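Local coordinates for alpha-fucosidase (Bifidobacterium bifidum, PDB 2EAC), which probably hydrolyses alpha-L-fucosidic linkages, this chain being the catalytic piece of a longer, calcium-binding protein with a transmembrane helix, at residues Ser391-Asn396 with Ser417-Asn422; Gly36-Asn41 with Asn412-Ser417; Phe823-Thr828 with Thr835-Thr840. All coordinates share one frame; numbering follows the deposited sequence.

Contact 1: Ser391-Asn396 with Ser417-Asn422. With CA (calcium ion), chain C; DFU ((2S,3R,4S,5R)-2-methylpiperidine-3,4,5-triol), chain E.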
ATOM      1  N   SER A 391      -9.963   6.760  -8.127  1.00 11.79           N
ATOM      2  CA  SER A 391      -8.612   7.150  -8.462  1.00 10.75           C
ATOM      3  C   SER A 391      -8.274   6.416  -9.751  1.00 10.90           C
ATOM      4  O   SER A 391      -8.734   5.280  -9.957  1.00  9.86           O
ATOM      5  CB  SER A 391      -7.628   6.681  -7.397  1.00 11.16           C
ATOM      6  OG  SER A 391      -7.872   7.362  -6.212  1.00  9.88           O
ATOM      7  N   GLN A 392      -7.497   7.051 -10.628  1.00  9.43           N
ATOM      8  CA  GLN A 392      -7.030   6.332 -11.816  1.00  9.93           C
ATOM      9  C   GLN A 392      -5.933   5.332 -11.523  1.00  9.59           C
ATOM     10  O   GLN A 392      -5.760   4.383 -12.294  1.00 11.70           O
ATOM     11  CB  GLN A 392      -6.553   7.315 -12.870  1.00  8.94           C
ATOM     12  CG  GLN A 392      -7.696   8.244 -13.280  1.00 11.19           C
ATOM     13  CD  GLN A 392      -7.409   8.905 -14.563  1.00 13.12           C
ATOM     14  OE1 GLN A 392      -7.464   8.260 -15.619  1.00 13.41           O
ATOM     15  NE2 GLN A 392      -7.098  10.201 -14.508  1.00 13.19           N
ATOM     16  N   LEU A 393      -5.165   5.570 -10.450  1.00  9.37           N
ATOM     17  CA  LEU A 393      -4.005   4.721 -10.081  1.00  9.40           C
ATOM     18  C   LEU A 393      -4.007   4.400  -8.597  1.00  8.41           C
ATOM     19  O   LEU A 393      -4.516   5.191  -7.810  1.00  9.54           O
ATOM     20  CB  LEU A 393      -2.664   5.404 -10.441  1.00  9.59           C
ATOM     21  CG  LEU A 393      -2.414   5.598 -11.949  1.00 10.55           C
ATOM     22  CD1 LEU A 393      -1.307   6.608 -12.214  1.00  8.31           C
ATOM     23  CD2 LEU A 393      -2.137   4.246 -12.661  1.00  7.43           C
ATOM     24  N   PRO A 394      -3.391   3.265  -8.206  1.00  7.59           N
ATOM     25  CA  PRO A 394      -3.324   2.988  -6.767  1.00  7.40           C
ATOM     26  C   PRO A 394      -2.306   3.943  -6.092  1.00  8.30           C
ATOM     27  O   PRO A 394      -1.632   4.734  -6.782  1.00  7.62           O
ATOM     28  CB  PRO A 394      -2.823   1.519  -6.679  1.00  8.21           C
ATOM     29  CG  PRO A 394      -2.118   1.227  -8.031  1.00  7.65           C
ATOM     30  CD  PRO A 394      -2.766   2.211  -9.055  1.00  6.29           C
ATOM     31  N   SER A 395      -2.224   3.883  -4.768  1.00  7.37           N
ATOM     32  CA  SER A 395      -1.175   4.585  -4.044  1.00  8.57           C
ATOM     33  C   SER A 395       0.227   4.115  -4.523  1.00  8.31           C
ATOM     34  O   SER A 395       0.451   2.920  -4.773  1.00  9.25           O
ATOM     35  CB  SER A 395      -1.385   4.361  -2.545  1.00  7.93           C
ATOM     36  OG  SER A 395      -1.411   2.981  -2.299  1.00 11.10           O
ATOM     37  N   ASN A 396       1.136   5.060  -4.762  1.00  8.80           N
ATOM     38  CA  ASN A 396       2.491   4.697  -5.181  1.00  7.75           C
ATOM     39  C   ASN A 396       3.405   4.725  -3.936  1.00  7.80           C
ATOM     40  O   ASN A 396       2.891   4.749  -2.810  1.00  7.96           O
ATOM     41  CB  ASN A 396       2.939   5.607  -6.354  1.00  7.47           C
ATOM     42  CG  ASN A 396       3.048   7.103  -5.939  1.00  7.06           C
ATOM     43  OD1 ASN A 396       3.517   7.413  -4.856  1.00  8.85           O
ATOM     44  ND2 ASN A 396       2.629   8.010  -6.813  1.00  5.71           N
ATOM     45  N   SER A 417       9.294   7.150  -6.970  1.00  8.58           N
ATOM     46  CA  SER A 417       8.006   7.140  -6.227  1.00  7.99           C
ATOM     47  C   SER A 417       6.978   6.267  -6.985  1.00  8.20           C
ATOM     48  O   SER A 417       5.814   6.630  -7.149  1.00  8.59           O
ATOM     49  CB  SER A 417       7.498   8.553  -5.974  1.00  7.78           C
ATOM     50  OG  SER A 417       6.307   8.525  -5.217  1.00  7.97           O
ATOM     51  N   ASP A 418       7.453   5.099  -7.404  1.00  8.74           N
ATOM     52  CA  ASP A 418       6.783   4.224  -8.379  1.00  8.45           C
ATOM     53  C   ASP A 418       5.858   3.187  -7.717  1.00  8.65           C
ATOM     54  O   ASP A 418       5.469   3.347  -6.544  1.00  8.28           O
ATOM     55  CB  ASP A 418       7.840   3.588  -9.321  1.00  8.52           C
ATOM     56  CG  ASP A 418       8.713   2.510  -8.652  1.00 11.31           C
ATOM     57  OD1 ASP A 418       8.548   2.238  -7.444  1.00 12.75           O
ATOM     58  OD2 ASP A 418       9.576   1.893  -9.350  1.00  9.83           O
ATOM     59  N   PHE A 419       5.466   2.167  -8.480  1.00  8.95           N
ATOM     60  CA  PHE A 419       4.686   1.010  -7.972  1.00  8.90           C
ATOM     61  C   PHE A 419       5.651  -0.161  -7.856  1.00 10.02           C
ATOM     62  O   PHE A 419       6.083  -0.763  -8.873  1.00  9.82           O
ATOM     63  CB  PHE A 419       3.463   0.709  -8.869  1.00  7.21           C
ATOM     64  CG  PHE A 419       2.608   1.940  -9.151  1.00  7.93           C
ATOM     65  CD1 PHE A 419       1.742   2.446  -8.175  1.00  6.51           C
ATOM     66  CD2 PHE A 419       2.689   2.602 -10.374  1.00  9.41           C
ATOM     67  CE1 PHE A 419       0.973   3.582  -8.426  1.00  6.48           C
ATOM     68  CE2 PHE A 419       1.923   3.734 -10.641  1.00  8.61           C
ATOM     69  CZ  PHE A 419       1.058   4.237  -9.646  1.00  5.97           C
ATOM     70  N   HIS A 420       6.029  -0.445  -6.613  1.00  9.91           N
ATOM     71  CA  HIS A 420       7.126  -1.336  -6.334  1.00 10.99           C
ATOM     72  C   HIS A 420       6.548  -2.622  -5.752  1.00 10.99           C
ATOM     73  O   HIS A 420       6.024  -2.622  -4.623  1.00 11.29           O
ATOM     74  CB  HIS A 420       8.054  -0.644  -5.330  1.00 10.83           C
ATOM     75  CG  HIS A 420       9.473  -0.548  -5.784  1.00 12.03           C
ATOM     76  ND1 HIS A 420      10.440  -1.457  -5.398  1.00 15.17           N
ATOM     77  CD2 HIS A 420      10.095   0.359  -6.581  1.00  7.46           C
ATOM     78  CE1 HIS A 420      11.597  -1.114  -5.943  1.00 11.54           C
ATOM     79  NE2 HIS A 420      11.415  -0.019  -6.661  1.00 12.30           N
ATOM     80  N   MET A 421       6.628  -3.704  -6.519  1.00 10.79           N
ATOM     81  CA  MET A 421       5.780  -4.859  -6.274  1.00 11.01           C
ATOM     82  C   MET A 421       6.560  -6.029  -5.691  1.00 10.84           C
ATOM     83  O   MET A 421       6.139  -7.187  -5.839  1.00 10.93           O
ATOM     84  CB  MET A 421       5.053  -5.306  -7.557  1.00 11.13           C
ATOM     85  CG  MET A 421       4.169  -4.291  -8.234  1.00 10.89           C
ATOM     86  SD  MET A 421       2.692  -5.074  -9.001  1.00 11.98           S
ATOM     87  CE  MET A 421       3.357  -6.315 -10.122  1.00 10.31           C
ATOM     88  N   ASN A 422       7.692  -5.759  -5.035  1.00 10.73           N
ATOM     89  CA  ASN A 422       8.366  -6.832  -4.299  1.00 11.32           C
ATOM     90  C   ASN A 422       8.240  -6.688  -2.786  1.00 10.87           C
ATOM     91  O   ASN A 422       9.067  -7.252  -2.046  1.00 11.60           O
ATOM     92  CB  ASN A 422       9.833  -7.082  -4.742  1.00 11.48           C
ATOM     93  CG  ASN A 422      10.788  -5.982  -4.301  1.00 13.26           C
ATOM     94  OD1 ASN A 422      10.360  -4.867  -3.990  1.00 15.71           O
ATOM     95  ND2 ASN A 422      12.099  -6.291  -4.284  1.00 12.52           N
TER
HETATM   96 CA    CA C 899      -3.966   7.637  -6.527  1.00 22.40          CA
HETATM   97  C1  DFU E1690      13.287  -2.179  -2.618  1.00 18.85           C
HETATM   98  C2  DFU E1690      13.597  -2.262  -1.125  1.00 17.82           C
HETATM   99  C3  DFU E1690      13.960  -0.879  -0.566  1.00 15.56           C
HETATM  100  C4  DFU E1690      12.849   0.134  -0.851  1.00 15.60           C
HETATM  101  C5  DFU E1690      12.550   0.199  -2.361  1.00 16.11           C
HETATM  102  C6  DFU E1690      11.397   1.157  -2.667  1.00 15.07           C
HETATM  103  O4  DFU E1690      11.640  -0.270  -0.167  1.00 11.94           O
HETATM  104  O3  DFU E1690      14.186  -0.981   0.844  1.00 16.72           O
HETATM  105  O2  DFU E1690      14.628  -3.244  -0.885  1.00 20.88           O
HETATM  106  N5  DFU E1690      12.280  -1.143  -2.836  1.00 19.24           N
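Phe419 lays the edge of its ring against the backbone of Pro394 and Ser395, and the carbonyl oxygens it meets lie close to the ring plane. CE1 comes 3.3 Å from Pro394 O, with Ser395 O beside CD1, so the weakly positive rim hydrogens point at oxygen. The ring reaches this place because CG is turned beside the backbone N and away from the carbonyl carbon (chi1 -51°). The pyrrolidine of Pro394 crosses the phenyl group at about a right angle, its CG 3.9 Å from Phe419 CE1, while Leu393 CB packs at 4.0 Å from Phe419 CZ.

Asn396 fills the other end. Its CB lies 3.5 Å from Phe419 CE1, obliquely to the ring, and its CG stands between backbone N and carbonyl carbon (chi1 64°), bringing the amide to Ser417. There Ser417 OG donates a weak hydrogen bond of 3.0 Å to Asn396 OD1; the same oxygen also accepts from Gln398 N, so OD1 has two donors, of which Ser417 OG is the weaker.

Two bound groups extend the interface. Leu393 O coordinates a calcium ion at 2.8 Å, joined by Glu77 OE1, Ser386 O and Gly57 O. Beyond Phe419, the ring of His420 turns one face to the piperidine triol DFU, whose methyl carbon C6 sits 3.9 Å above the ring plane, over its centre. An alanine here would remove that face and would probably leave the methyl group without its flat neighbour, opening a gap along one side of the pocket.

Residues 391-396 thus pack on the side of Phe419, while His420, next along the short strand 419-420, faces DFU. That strand pairs with strand 486-487 in the glycoside hydrolase family 95 catalytic domain, an (alpha/alpha)6 barrel whose pocket holds DFU.

Contact 2: Gly36-Asn41 with Asn412-Ser417. With DFU ((2S,3R,4S,5R)-2-methylpiperidine-3,4,5-triol), chain E.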
ATOM      1  N   GLY A  36      17.912  10.719   4.145  1.00 13.75           N
ATOM      2  CA  GLY A  36      17.905   9.697   3.118  1.00 14.43           C
ATOM      3  C   GLY A  36      18.296  10.199   1.742  1.00 15.06           C
ATOM      4  O   GLY A  36      18.434  11.382   1.518  1.00 14.98           O
ATOM      5  N   GLY A  37      18.463   9.261   0.818  1.00 15.96           N
ATOM      6  CA  GLY A  37      18.768   9.536  -0.583  1.00 15.57           C
ATOM      7  C   GLY A  37      17.783  10.491  -1.205  1.00 16.38           C
ATOM      8  O   GLY A  37      16.587  10.441  -0.871  1.00 15.26           O
ATOM      9  N   ASN A  38      18.315  11.361  -2.096  1.00 15.54           N
ATOM     10  CA  ASN A  38      17.577  12.412  -2.830  1.00 15.53           C
ATOM     11  C   ASN A  38      17.094  13.609  -2.007  1.00 15.27           C
ATOM     12  O   ASN A  38      16.434  14.521  -2.524  1.00 14.42           O
ATOM     13  CB  ASN A  38      16.380  11.830  -3.620  1.00 16.27           C
ATOM     14  CG  ASN A  38      16.812  10.849  -4.685  1.00 17.89           C
ATOM     15  OD1 ASN A  38      16.579   9.669  -4.557  1.00 21.18           O
ATOM     16  ND2 ASN A  38      17.505  11.335  -5.714  1.00 20.12           N
ATOM     17  N   TYR A  39      17.394  13.623  -0.724  1.00 14.69           N
ATOM     18  CA  TYR A  39      16.935  14.734   0.073  1.00 14.93           C
ATOM     19  C   TYR A  39      18.091  15.537   0.682  1.00 16.34           C
ATOM     20  O   TYR A  39      17.994  16.017   1.827  1.00 16.27           O
ATOM     21  CB  TYR A  39      15.941  14.248   1.143  1.00 14.45           C
ATOM     22  CG  TYR A  39      14.543  13.869   0.620  1.00 13.02           C
ATOM     23  CD1 TYR A  39      13.512  14.808   0.598  1.00 12.40           C
ATOM     24  CD2 TYR A  39      14.267  12.599   0.146  1.00 13.90           C
ATOM     25  CE1 TYR A  39      12.230  14.499   0.136  1.00 12.72           C
ATOM     26  CE2 TYR A  39      12.964  12.270  -0.326  1.00 12.70           C
ATOM     27  CZ  TYR A  39      11.952  13.229  -0.296  1.00 13.13           C
ATOM     28  OH  TYR A  39      10.673  12.947  -0.716  1.00 12.71           O
ATOM     29  N   GLY A  40      19.149  15.714  -0.108  1.00 16.51           N
ATOM     30  CA  GLY A  40      20.310  16.487   0.293  1.00 17.57           C
ATOM     31  C   GLY A  40      19.963  17.952   0.368  1.00 18.98           C
ATOM     32  O   GLY A  40      20.523  18.693   1.184  1.00 19.85           O
ATOM     33  N   ASN A  41      19.018  18.384  -0.458  1.00 18.57           N
ATOM     34  CA  ASN A  41      18.554  19.781  -0.409  1.00 19.41           C
ATOM     35  C   ASN A  41      17.713  19.997   0.853  1.00 18.56           C
ATOM     36  O   ASN A  41      16.689  19.325   1.005  1.00 18.83           O
ATOM     37  CB  ASN A  41      17.762  20.069  -1.704  1.00 19.41           C
ATOM     38  CG  ASN A  41      17.081  21.436  -1.730  1.00 23.14           C
ATOM     39  OD1 ASN A  41      16.901  22.114  -0.704  1.00 25.73           O
ATOM     40  ND2 ASN A  41      16.645  21.826  -2.929  1.00 25.22           N
ATOM     41  N   ASN A 412      15.864  12.288  -9.633  1.00  9.73           N
ATOM     42  CA  ASN A 412      15.646  13.217  -8.520  1.00  9.65           C
ATOM     43  C   ASN A 412      14.652  12.717  -7.458  1.00  9.10           C
ATOM     44  O   ASN A 412      14.591  13.297  -6.378  1.00  8.57           O
ATOM     45  CB  ASN A 412      15.126  14.577  -9.053  1.00  9.51           C
ATOM     46  CG  ASN A 412      16.111  15.274  -9.982  1.00  9.81           C
ATOM     47  OD1 ASN A 412      17.285  14.926 -10.006  1.00 10.02           O
ATOM     48  ND2 ASN A 412      15.627  16.246 -10.766  1.00  7.55           N
ATOM     49  N   THR A 413      13.870  11.677  -7.782  1.00  9.08           N
ATOM     50  CA  THR A 413      12.853  11.103  -6.860  1.00  8.54           C
ATOM     51  C   THR A 413      13.268   9.680  -6.481  1.00  8.56           C
ATOM     52  O   THR A 413      13.570   8.883  -7.372  1.00  9.00           O
ATOM     53  CB  THR A 413      11.457  11.097  -7.536  1.00  8.80           C
ATOM     54  OG1 THR A 413      11.108  12.440  -7.865  1.00 11.29           O
ATOM     55  CG2 THR A 413      10.368  10.505  -6.665  1.00  7.28           C
ATOM     56  N   PRO A 414      13.293   9.353  -5.162  1.00  9.08           N
ATOM     57  CA  PRO A 414      13.831   8.026  -4.760  1.00  9.30           C
ATOM     58  C   PRO A 414      12.958   6.903  -5.299  1.00  8.88           C
ATOM     59  O   PRO A 414      11.738   6.924  -5.091  1.00  9.01           O
ATOM     60  CB  PRO A 414      13.804   8.062  -3.212  1.00  8.49           C
ATOM     61  CG  PRO A 414      12.849   9.176  -2.848  1.00  9.86           C
ATOM     62  CD  PRO A 414      12.880  10.170  -3.994  1.00  8.58           C
ATOM     63  N   TRP A 415      13.579   5.959  -6.002  1.00  9.55           N
ATOM     64  CA  TRP A 415      12.882   4.817  -6.633  1.00 10.46           C
ATOM     65  C   TRP A 415      11.679   5.262  -7.488  1.00 10.55           C
ATOM     66  O   TRP A 415      10.717   4.494  -7.692  1.00 11.64           O
ATOM     67  CB  TRP A 415      12.433   3.781  -5.591  1.00 11.63           C
ATOM     68  CG  TRP A 415      13.533   3.298  -4.631  1.00 12.18           C
ATOM     69  CD1 TRP A 415      14.530   2.395  -4.895  1.00 14.21           C
ATOM     70  CD2 TRP A 415      13.681   3.665  -3.254  1.00 13.48           C
ATOM     71  NE1 TRP A 415      15.298   2.194  -3.763  1.00 12.96           N
ATOM     72  CE2 TRP A 415      14.793   2.962  -2.746  1.00 14.99           C
ATOM     73  CE3 TRP A 415      12.977   4.523  -2.398  1.00 11.54           C
ATOM     74  CZ2 TRP A 415      15.230   3.115  -1.430  1.00 14.33           C
ATOM     75  CZ3 TRP A 415      13.405   4.662  -1.096  1.00 12.89           C
ATOM     76  CH2 TRP A 415      14.516   3.974  -0.626  1.00 13.49           C
ATOM     77  N   GLY A 416      11.750   6.492  -7.998  1.00  9.50           N
ATOM     78  CA  GLY A 416      10.762   7.015  -8.923  1.00  9.00           C
ATOM     79  C   GLY A 416       9.401   7.268  -8.302  1.00  8.69           C
ATOM     80  O   GLY A 416       8.482   7.612  -9.015  1.00  8.80           O
ATOM     81  N   SER A 417       9.294   7.150  -6.970  1.00  8.58           N
ATOM     82  CA  SER A 417       8.006   7.140  -6.227  1.00  7.99           C
ATOM     83  C   SER A 417       6.978   6.267  -6.985  1.00  8.20           C
ATOM     84  O   SER A 417       5.814   6.630  -7.149  1.00  8.59           O
ATOM     85  CB  SER A 417       7.498   8.553  -5.974  1.00  7.78           C
ATOM     86  OG  SER A 417       6.307   8.525  -5.217  1.00  7.97           O
TER
HETATM   87  C1  DFU E1690      13.287  -2.179  -2.618  1.00 18.85           C
HETATM   88  C2  DFU E1690      13.597  -2.262  -1.125  1.00 17.82           C
HETATM   89  C3  DFU E1690      13.960  -0.879  -0.566  1.00 15.56           C
HETATM   90  C4  DFU E1690      12.849   0.134  -0.851  1.00 15.60           C
HETATM   91  C5  DFU E1690      12.550   0.199  -2.361  1.00 16.11           C
HETATM   92  C6  DFU E1690      11.397   1.157  -2.667  1.00 15.07           C
HETATM   93  O4  DFU E1690      11.640  -0.270  -0.167  1.00 11.94           O
HETATM   94  O3  DFU E1690      14.186  -0.981   0.844  1.00 16.72           O
HETATM   95  O2  DFU E1690      14.628  -3.244  -0.885  1.00 20.88           O
HETATM   96  N5  DFU E1690      12.280  -1.143  -2.836  1.00 19.24           N
HETATM   97  O   HOH W   1      16.269  15.045  -5.562  1.00 12.97           O
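Asn38 and Pro414 meet by van der Waals packing, the amide oxygen of the first lying against the ring of the second. Asn38 OD1 approaches Pro414 CA to 3.2 Å and Pro414 CB to 3.5 Å; as the proline nitrogen has no hydrogen to offer, no bond forms. Tyr39 adds an apolar touch, crossing the pyrrolidine at about a right angle with CE2 at 4.0 Å from Pro414 CG. Its CG stands opposite the carbonyl carbon (chi1 -74°), which swings the ring over to Pro414.

Hydrogen bonding across the interface runs through water. One molecule donates to Asn38 O at 3.1 Å and to Asn412 O at 2.6 Å, bridging two carbonyls that could not bond each other. Asn38 ND2 has a weak bond to Gly411 O, just outside.

Each side is also shaped by its own turns. Gly36-Tyr39 form a type II beta turn that presents Asn38, and the bonds Gly416 N to Thr413 O and Ser417 N to Pro414 O curl the other segment. Within this curl Trp415 sets one indole face against DFU, with C6 3.4 Å above the plane and toward the rim.

The contact packs a loop of the family 65-type N-terminal domain on the catalytic-domain loop that carries Trp415. Tyr39 also lies on Asn44, Trp47 and Gln48 of helix 42-50, which Asn41 N-caps, whereas residues 412-417 run on toward strand 419-420.

Contact 3: Phe823-Thr828 with Thr835-Thr840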
ATOM      1  N   PHE A 823     -17.589 -10.009   8.005  1.00  8.10           N
ATOM      2  CA  PHE A 823     -18.134  -9.773   9.335  1.00  9.40           C
ATOM      3  C   PHE A 823     -17.481  -8.515   9.860  1.00  9.74           C
ATOM      4  O   PHE A 823     -16.261  -8.429   9.824  1.00 11.46           O
ATOM      5  CB  PHE A 823     -17.808 -10.914  10.340  1.00  8.65           C
ATOM      6  CG  PHE A 823     -18.328 -12.250   9.953  1.00 10.14           C
ATOM      7  CD1 PHE A 823     -19.592 -12.669  10.373  1.00 10.17           C
ATOM      8  CD2 PHE A 823     -17.534 -13.128   9.198  1.00 10.23           C
ATOM      9  CE1 PHE A 823     -20.093 -13.927  10.008  1.00 10.62           C
ATOM     10  CE2 PHE A 823     -18.015 -14.389   8.838  1.00 11.77           C
ATOM     11  CZ  PHE A 823     -19.329 -14.791   9.250  1.00 10.57           C
ATOM     12  N   THR A 824     -18.254  -7.558  10.371  1.00  9.39           N
ATOM     13  CA  THR A 824     -17.659  -6.376  11.021  1.00 10.18           C
ATOM     14  C   THR A 824     -17.509  -6.713  12.496  1.00 10.39           C
ATOM     15  O   THR A 824     -18.382  -7.379  13.071  1.00 10.34           O
ATOM     16  CB  THR A 824     -18.516  -5.132  10.830  1.00  9.87           C
ATOM     17  OG1 THR A 824     -18.748  -4.973   9.441  1.00 12.04           O
ATOM     18  CG2 THR A 824     -17.814  -3.874  11.372  1.00  9.77           C
ATOM     19  N   VAL A 825     -16.382  -6.315  13.088  1.00 10.25           N
ATOM     20  CA  VAL A 825     -16.005  -6.794  14.422  1.00 10.12           C
ATOM     21  C   VAL A 825     -15.666  -5.647  15.344  1.00 10.36           C
ATOM     22  O   VAL A 825     -14.873  -4.767  14.992  1.00  9.67           O
ATOM     23  CB  VAL A 825     -14.757  -7.739  14.401  1.00 10.56           C
ATOM     24  CG1 VAL A 825     -14.513  -8.323  15.829  1.00 11.84           C
ATOM     25  CG2 VAL A 825     -14.912  -8.882  13.388  1.00 11.54           C
ATOM     26  N   GLY A 826     -16.286  -5.653  16.513  1.00 10.40           N
ATOM     27  CA  GLY A 826     -15.911  -4.769  17.592  1.00 10.98           C
ATOM     28  C   GLY A 826     -15.561  -5.630  18.790  1.00 11.07           C
ATOM     29  O   GLY A 826     -16.180  -6.680  19.024  1.00 10.41           O
ATOM     30  N   THR A 827     -14.578  -5.211  19.566  1.00 10.72           N
ATOM     31  CA  THR A 827     -14.264  -5.994  20.754  1.00 11.59           C
ATOM     32  C   THR A 827     -13.791  -5.038  21.846  1.00 11.70           C
ATOM     33  O   THR A 827     -13.114  -4.051  21.558  1.00 11.39           O
ATOM     34  CB  THR A 827     -13.225  -7.128  20.459  1.00 11.66           C
ATOM     35  OG1 THR A 827     -13.068  -7.955  21.612  1.00 15.56           O
ATOM     36  CG2 THR A 827     -11.893  -6.566  20.210  1.00 13.78           C
ATOM     37  N   THR A 828     -14.186  -5.337  23.087  1.00 10.84           N
ATOM     38  CA  THR A 828     -13.733  -4.625  24.265  1.00 10.80           C
ATOM     39  C   THR A 828     -13.039  -5.623  25.156  1.00  9.96           C
ATOM     40  O   THR A 828     -13.496  -6.741  25.296  1.00  9.06           O
ATOM     41  CB  THR A 828     -14.944  -4.023  25.016  1.00 10.45           C
ATOM     42  OG1 THR A 828     -15.655  -3.175  24.110  1.00 11.19           O
ATOM     43  CG2 THR A 828     -14.492  -3.194  26.212  1.00 13.05           C
ATOM     44  N   THR A 835     -14.067  -8.765  27.176  1.00 13.00           N
ATOM     45  CA  THR A 835     -15.299  -8.645  27.946  1.00 13.02           C
ATOM     46  C   THR A 835     -16.515  -8.646  27.005  1.00 13.47           C
ATOM     47  O   THR A 835     -17.603  -8.982  27.411  1.00 13.73           O
ATOM     48  CB  THR A 835     -15.296  -7.352  28.780  1.00 13.25           C
ATOM     49  OG1 THR A 835     -15.159  -6.220  27.903  1.00 13.99           O
ATOM     50  CG2 THR A 835     -14.121  -7.317  29.760  1.00 12.62           C
ATOM     51  N   GLU A 836     -16.337  -8.254  25.739  1.00 13.84           N
ATOM     52  CA  GLU A 836     -17.458  -8.207  24.814  1.00 14.24           C
ATOM     53  C   GLU A 836     -16.930  -8.306  23.393  1.00 14.13           C
ATOM     54  O   GLU A 836     -15.896  -7.702  23.074  1.00 13.31           O
ATOM     55  CB  GLU A 836     -18.262  -6.890  24.951  1.00 14.07           C
ATOM     56  CG  GLU A 836     -19.598  -6.935  24.156  1.00 14.48           C
ATOM     57  CD  GLU A 836     -20.313  -5.596  24.107  1.00 17.46           C
ATOM     58  OE1 GLU A 836     -21.289  -5.410  24.878  1.00 23.59           O
ATOM     59  OE2 GLU A 836     -19.866  -4.710  23.334  1.00 20.72           O
ATOM     60  N   VAL A 837     -17.626  -9.087  22.565  1.00 13.31           N
ATOM     61  CA  VAL A 837     -17.400  -9.089  21.131  1.00 12.59           C
ATOM     62  C   VAL A 837     -18.721  -8.778  20.425  1.00 13.11           C
ATOM     63  O   VAL A 837     -19.762  -9.336  20.778  1.00 12.15           O
ATOM     64  CB  VAL A 837     -16.813 -10.432  20.619  1.00 12.71           C
ATOM     65  CG1 VAL A 837     -16.678 -10.435  19.060  1.00 11.93           C
ATOM     66  CG2 VAL A 837     -15.487 -10.727  21.299  1.00 13.53           C
ATOM     67  N   ARG A 838     -18.671  -7.892  19.428  1.00 12.64           N
ATOM     68  CA  ARG A 838     -19.836  -7.580  18.629  1.00 13.44           C
ATOM     69  C   ARG A 838     -19.539  -7.981  17.205  1.00 13.22           C
ATOM     70  O   ARG A 838     -18.657  -7.411  16.549  1.00 13.03           O
ATOM     71  CB  ARG A 838     -20.172  -6.097  18.741  1.00 13.79           C
ATOM     72  CG  ARG A 838     -20.671  -5.743  20.165  1.00 19.23           C
ATOM     73  CD  ARG A 838     -20.942  -4.257  20.343  1.00 26.90           C
ATOM     74  NE  ARG A 838     -21.999  -3.806  19.441  1.00 33.44           N
ATOM     75  CZ  ARG A 838     -23.296  -4.091  19.589  1.00 38.44           C
ATOM     76  NH1 ARG A 838     -23.720  -4.842  20.622  1.00 40.13           N
ATOM     77  NH2 ARG A 838     -24.172  -3.623  18.694  1.00 38.52           N
ATOM     78  N   LEU A 839     -20.237  -9.013  16.738  1.00 12.32           N
ATOM     79  CA  LEU A 839     -19.994  -9.551  15.414  1.00 12.16           C
ATOM     80  C   LEU A 839     -21.200  -9.277  14.514  1.00 11.88           C
ATOM     81  O   LEU A 839     -22.294  -9.826  14.748  1.00 12.03           O
ATOM     82  CB  LEU A 839     -19.685 -11.053  15.514  1.00 12.18           C
ATOM     83  CG  LEU A 839     -19.333 -11.731  14.185  1.00 13.71           C
ATOM     84  CD1 LEU A 839     -17.826 -11.608  13.964  1.00 12.70           C
ATOM     85  CD2 LEU A 839     -19.803 -13.207  14.109  1.00 13.44           C
ATOM     86  N   THR A 840     -21.010  -8.418  13.506  1.00 10.75           N
ATOM     87  CA  THR A 840     -22.059  -8.106  12.537  1.00 11.19           C
ATOM     88  C   THR A 840     -21.799  -8.925  11.289  1.00 11.41           C
ATOM     89  O   THR A 840     -20.769  -8.785  10.661  1.00 10.75           O
ATOM     90  CB  THR A 840     -22.034  -6.620  12.129  1.00 10.51           C
ATOM     91  OG1 THR A 840     -22.067  -5.817  13.311  1.00 14.43           O
ATOM     92  CG2 THR A 840     -23.201  -6.265  11.225  1.00 10.52           C
TER
HETATM   93  O   HOH W   2     -17.309  -4.355  22.284  1.00 19.36           O
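Thr827 and Thr828 both give a hydrogen bond to Glu836 O, which is thus gripped twice: by Thr828 N at 2.9 Å and by Thr827 OG1 at 3.2 Å. The hydroxyl reaches across because OG1 lies opposite the backbone N about the first torsion (chi1 -174°).

Thr828 O is likewise shared. Thr835 N binds it at 2.8 Å and Glu836 N at 3.2 Å, both from the same face of the carbonyl plane and tilted out of it. Farther along, Gly826 and Arg838 exchange N-H and C=O in both directions, with an almost straight bond from Arg838 N to Gly826 O (174° at the hydrogen). Thr824 and Thr840 also exchange two bonds, the one from Thr824 N more bent (145°). The amides in between turn outward, Val825 to Leu817 and Leu839 to Tyr892 on the flanking strands.

Side-chain polar groups find partners too. A water links Thr828 OG1, 2.7 Å away, with Glu836 OE2, to which it donates; Thr824 OG1 pairs with Asn842 OD1, and Thr840 OG1 with Thr891 OG1. The face carrying Val825, Val837 and Leu839 is mostly apolar: Leu839 CD1 rests 3.7 Å from Phe823 CB and 4.0 Å from Val825 CG2, and Val825 and Val837 also pack on Ile801 of a second sheet.

Two residues, Thr835 and Glu836, opposite one, Thr828, make a classic beta bulge in an antiparallel hairpin of the C-terminal domain.

Overall arrangement
From the N terminus, the chain first supplies residues 36-41, in the family 65-like N-terminal region, and contact 2 closes some 370 residues later, joining that region to the catalytic domain. Inside this span contact 1 opens at 391-396; its second segment begins on Ser417, the last residue of contact 2, so the two cross. Contact 1 joins two parts of the catalytic domain, the calcium-binding stretch after helix 365-386 and strand 419-420. Both border DFU, Trp415 from the end of the loop and His420 from the short strand that follows. Contact 3 follows in series, a hairpin closure within the C-terminal domain, its centre about 33 and 43 Å from those of contacts 1 and 2.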